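Local coordinates for oxidoreductase (Listeria innocua, PDB 3E18) that binds NAD in a Rossmann-fold domain and, as a GFO/IDH/MocA family member, is probably a dehydrogenase, at the interface of chains A and B. Sequence-based numbering; all coordinates share one arbitrary frame. Chains: chain A/B, oxidoreductase.

Contact 1: the interface of chains A and B. Residues chain A 283-284; chain B 153, 173, 177, 228-230.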
# COMPACT_ATOMS: atom_id res chain seq x y z
N THR A 283 20.37 -5.23 7.01
CA THR A 283 19.16 -5.85 6.43
C THR A 283 18.40 -4.97 5.42
O THR A 283 17.76 -5.48 4.51
CB THR A 283 18.19 -6.33 7.54
OG1 THR A 283 16.90 -6.61 6.99
CG2 THR A 283 18.05 -5.27 8.60
N MET A 284 18.48 -3.65 5.58
CA MET A 284 17.82 -2.72 4.66
C MET A 284 18.82 -2.04 3.72
O MET A 284 18.47 -1.10 2.99
CB MET A 284 16.97 -1.70 5.44
CG MET A 284 15.89 -2.36 6.31
SD MET A 284 14.68 -3.35 5.38
CE MET A 284 13.55 -3.75 6.72
N VAL B 153 9.55 0.92 4.51
CA VAL B 153 10.95 0.49 4.55
C VAL B 153 11.08 -0.88 3.88
O VAL B 153 10.60 -1.89 4.40
CB VAL B 153 11.56 0.50 5.98
CG1 VAL B 153 12.99 -0.02 5.96
CG2 VAL B 153 11.57 1.91 6.55
N MET B 173 9.15 -8.54 11.73
CA MET B 173 9.37 -7.16 11.26
C MET B 173 8.45 -6.08 11.82
O MET B 173 8.83 -4.90 11.82
CB MET B 173 9.39 -7.10 9.73
CG MET B 173 10.70 -7.59 9.08
SD MET B 173 12.26 -6.88 9.65
CE MET B 173 12.82 -8.25 10.63
N TRP B 177 11.08 -3.29 12.80
CA TRP B 177 11.06 -2.03 12.08
C TRP B 177 9.72 -1.34 12.21
O TRP B 177 9.66 -0.12 12.21
CB TRP B 177 11.41 -2.25 10.60
CG TRP B 177 12.85 -2.04 10.34
CD1 TRP B 177 13.84 -2.98 10.34
CD2 TRP B 177 13.48 -0.79 10.06
NE1 TRP B 177 15.05 -2.39 10.07
CE2 TRP B 177 14.86 -1.05 9.89
CE3 TRP B 177 13.02 0.53 9.95
CZ2 TRP B 177 15.78 -0.04 9.60
CZ3 TRP B 177 13.94 1.54 9.65
CH2 TRP B 177 15.29 1.24 9.48
N VAL B 228 6.54 -2.53 5.90
CA VAL B 228 7.93 -2.99 5.98
C VAL B 228 8.03 -4.25 5.13
O VAL B 228 7.15 -5.10 5.18
CB VAL B 228 8.38 -3.26 7.45
CG1 VAL B 228 9.72 -4.00 7.52
CG2 VAL B 228 8.47 -1.94 8.23
N GLY B 229 9.09 -4.38 4.33
CA GLY B 229 9.29 -5.60 3.54
C GLY B 229 10.74 -6.02 3.51
O GLY B 229 11.62 -5.17 3.50
N THR B 230 11.00 -7.34 3.56
CA THR B 230 12.37 -7.86 3.50
C THR B 230 12.61 -8.74 2.26
O THR B 230 13.68 -9.33 2.10
CB THR B 230 12.78 -8.62 4.78
OG1 THR B 230 11.91 -9.73 5.01
CG2 THR B 230 12.77 -7.69 5.99
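A:Met284 reaches from a loop of chain A into an apolar pocket on chain B lined by B:Trp177, B:Val153, B:Val228 and B:Thr230. From CB the chain sets out to CG, which stands opposite the carbonyl carbon (chi1 -59°) and lies across one face of the B:Trp177 indole, 3.5 Å above the ring plane and towards its rim; the bend at chi2 then turns SD and CE. The CG of A:Met284 also touches CG1 of B:Val153 at 3.7 Å, the valine crossing the methionine at about a right angle. The thioether SD of A:Met284 follows, 3.8 Å from B:Val153 CG1. Beyond it the chain straightens (chi3 -174°), and the terminal CE of A:Met284 lies over the five-membered ring of B:Trp177, 3.7 Å from CD1, in a CH-pi contact. A:Met284 CE also meets CG1 of B:Val228 at 3.9 Å and CG2 of B:Thr230 at 4.1 Å, and the methyl thus packs against the indole and aliphatic groups, with the carbonyl O of B:Gly229 nearby. The pocket is built from strands 146-154 and 223-229 and the start of helix 173-188 of chain B, while A:Met284 follows strand 279-281 of chain A.

Contact 2: the interface of chains A and B. Residues chain A 155-157, 235; chain B 287-289.
The carboxylate of B:Glu289 enters a loop of chain A and meets the backbone N of A:Ala156, its OE1 accepting a hydrogen bond of 2.9 Å that is 158° at the hydrogen. OE1 uses its anti lone pair, the one directed away from OE2. A second bond runs back from the same glutamate: its backbone N donates to the side-chain carbonyl OD1 of A:Asn157 at 3.0 Å, and the donor is tilted 27° from the carbonyl plane. Backbone and side chain of B:Glu289 are thus both held by consecutive residues of chain A, which should limit how far the glutamate can swing. Between the two bonds its CG packs on the methyl CB of A:Ala156 at 3.9 Å and also touches CG of A:Asn157. The asparagine side chain crosses the glutamate at about a right angle.

From the opposite direction comes A:Lys235, whose ammonium NZ forms a long salt bridge with OE1 of B:Glu289, weak as a hydrogen bond, at 3.4 Å. Its positive charge would probably favour the ionised carboxylate. Further out, B:Pro287 lays its ring beside the carbonyl of A:Ala156 and leads through B:Ser288 into the glutamate. The lysine chain is extended as far as CE and turns only at its last torsion (chi4 77°), leaving NZ 3.5 Å from OE2 of B:Glu289.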
# COMPACT_ATOMS: atom_id res chain seq x y z
N GLY A 155 -2.98 10.20 -11.15
CA GLY A 155 -2.90 11.40 -11.99
C GLY A 155 -3.38 12.58 -11.19
O GLY A 155 -3.81 12.40 -10.06
N ALA A 156 -3.30 13.79 -11.74
CA ALA A 156 -3.84 14.94 -11.04
C ALA A 156 -4.74 15.77 -11.95
O ALA A 156 -4.54 16.98 -12.10
CB ALA A 156 -2.73 15.78 -10.43
N ASN A 157 -5.73 15.12 -12.55
CA ASN A 157 -6.67 15.80 -13.43
C ASN A 157 -8.11 15.80 -12.92
O ASN A 157 -9.01 16.38 -13.54
CB ASN A 157 -6.58 15.22 -14.85
CG ASN A 157 -5.32 15.65 -15.59
OD1 ASN A 157 -4.87 16.78 -15.43
ND2 ASN A 157 -4.76 14.76 -16.39
N LYS A 235 3.16 10.53 -9.33
CA LYS A 235 2.58 9.21 -9.56
C LYS A 235 3.48 8.13 -9.00
O LYS A 235 4.70 8.20 -9.12
CB LYS A 235 2.36 8.98 -11.06
CG LYS A 235 1.50 10.04 -11.76
CD LYS A 235 1.39 9.74 -13.26
CE LYS A 235 0.54 10.78 -13.99
NZ LYS A 235 1.24 12.07 -14.24
N PRO B 287 -7.87 19.81 -9.67
CA PRO B 287 -6.47 19.80 -10.09
C PRO B 287 -6.30 19.67 -11.60
O PRO B 287 -7.20 19.20 -12.30
CB PRO B 287 -5.92 18.56 -9.38
CG PRO B 287 -7.08 17.64 -9.24
CD PRO B 287 -8.33 18.48 -9.25
N SER B 288 -5.14 20.11 -12.09
CA SER B 288 -4.76 19.91 -13.48
C SER B 288 -3.27 19.66 -13.54
O SER B 288 -2.49 20.37 -12.89
CB SER B 288 -5.13 21.13 -14.33
OG SER B 288 -4.79 20.90 -15.69
N GLU B 289 -2.87 18.66 -14.32
CA GLU B 289 -1.46 18.30 -14.48
C GLU B 289 -0.69 19.32 -15.32
O GLU B 289 0.53 19.41 -15.20
CB GLU B 289 -1.33 16.91 -15.11
CG GLU B 289 -1.59 15.76 -14.16
CD GLU B 289 -1.43 14.40 -14.81
OE1 GLU B 289 -1.89 13.40 -14.23
OE2 GLU B 289 -0.83 14.31 -15.91

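Contact 3: the interface of chains A and B. Residues chain A 194-195, 347, 349; chain B 345-347.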
# COMPACT_ATOMS: atom_id res chain seq x y z
N LYS A 194 -11.30 -13.96 -1.35
CA LYS A 194 -11.58 -14.31 0.03
C LYS A 194 -12.01 -13.08 0.84
O LYS A 194 -12.98 -13.14 1.60
CB LYS A 194 -10.35 -14.96 0.67
CG LYS A 194 -10.64 -15.67 1.99
CD LYS A 194 -9.47 -15.59 2.96
CE LYS A 194 -8.54 -16.78 2.85
NZ LYS A 194 -9.15 -18.01 3.44
N SER A 195 -11.29 -11.97 0.68
CA SER A 195 -11.62 -10.77 1.46
C SER A 195 -11.24 -9.48 0.75
O SER A 195 -10.38 -9.48 -0.13
CB SER A 195 -10.94 -10.83 2.83
OG SER A 195 -9.52 -10.74 2.72
N THR A 347 -13.76 -5.18 6.82
CA THR A 347 -13.21 -6.09 5.82
C THR A 347 -14.31 -7.08 5.47
O THR A 347 -14.82 -7.80 6.33
CB THR A 347 -11.96 -6.83 6.33
OG1 THR A 347 -10.98 -5.88 6.75
CG2 THR A 347 -11.35 -7.69 5.21
N HIS A 349 -15.87 -10.34 3.82
CA HIS A 349 -15.48 -11.70 3.47
C HIS A 349 -16.46 -12.38 2.51
O HIS A 349 -17.67 -12.21 2.63
CB HIS A 349 -15.30 -12.53 4.74
CG HIS A 349 -14.34 -11.91 5.71
ND1 HIS A 349 -14.75 -11.08 6.74
CD2 HIS A 349 -12.99 -11.96 5.78
CE1 HIS A 349 -13.69 -10.67 7.41
NE2 HIS A 349 -12.61 -11.19 6.86
N ASN B 345 -8.06 -11.25 10.19
CA ASN B 345 -8.41 -10.71 8.87
C ASN B 345 -9.63 -9.78 8.94
O ASN B 345 -10.54 -9.85 8.12
CB ASN B 345 -8.56 -11.85 7.83
CG ASN B 345 -8.68 -11.35 6.40
OD1 ASN B 345 -8.08 -10.34 6.00
ND2 ASN B 345 -9.46 -12.06 5.61
N ARG B 346 -9.65 -8.93 9.97
CA ARG B 346 -10.77 -7.99 10.20
C ARG B 346 -10.23 -6.58 10.31
O ARG B 346 -9.03 -6.39 10.53
CB ARG B 346 -11.54 -8.35 11.47
CG ARG B 346 -12.23 -9.71 11.38
CD ARG B 346 -13.09 -10.03 12.59
NE ARG B 346 -14.53 -9.87 12.34
CZ ARG B 346 -15.30 -8.94 12.91
NH1 ARG B 346 -14.76 -8.08 13.77
NH2 ARG B 346 -16.60 -8.87 12.64
N THR B 347 -11.11 -5.60 10.14
CA THR B 347 -10.76 -4.24 10.50
C THR B 347 -11.13 -3.98 11.96
O THR B 347 -12.25 -4.27 12.39
CB THR B 347 -11.45 -3.22 9.59
OG1 THR B 347 -11.02 -3.44 8.25
CG2 THR B 347 -11.11 -1.79 10.03
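B:Asn345 adopts a left-handed backbone conformation (phi 57°, psi 43°) just after helix 325-344, and its carbonyl O receives a hydrogen bond from A:His349. The imidazole NE2 of A:His349 donates to the carbonyl O of B:Asn345 at 2.8 Å, which implies a hydrogen on NE2, though protonation is not seen. The acceptor lies nearly in the ring plane, whereas the donor is tilted from the carbonyl plane and the bond is bent at the hydrogen.

The side chain of the same asparagine runs past the histidine in the opposite direction, its amide plane steeply inclined to the imidazole. With CG opposite the backbone N (chi1 -170°), the amide is carried towards strand 193-201 of chain A, where ND2 of B:Asn345 donates to the hydroxyl OG of A:Ser195 at 3.2 Å. That bond is fairly straight, and OG lies within the amide plane. B:Asn345 therefore grips chain A through a backbone acceptor and a side-chain donor, bridging A:His349 and A:Ser195.

Beside it, A:Thr347 sets its methyl CG2 3.7 Å from the carbonyl O of B:Asn345. Its hydroxyl faces the equivalent residue of the partner chain; on both threonines OG1 stands opposite the carbonyl carbon, and the two side chains meet through their hydroxyls. A:Thr347 OG1 and B:Thr347 OG1 are 2.9 Å apart, joined by a hydrogen bond in which either hydroxyl could be the donor.

The C-alpha centre of contact 1 lies about 31 Å from that of contact 2 and 24 Å from that of contact 3, while contacts 2 and 3 are 32 Å apart, so the chains meet at well-separated points. Contacts 1 and 2 draw on neighbouring stretches, residues 283-284 of chain A and 287-289 of chain B, each reaching into the other subunit, beside or just beyond strand 146-154. Contact 3 joins the C-terminal segments, residue 347 from both chains, and also uses strand 193-201 of chain A. Such exchange would suit a dimer, although the interface is not exactly two-fold and the structure alone does not prove it.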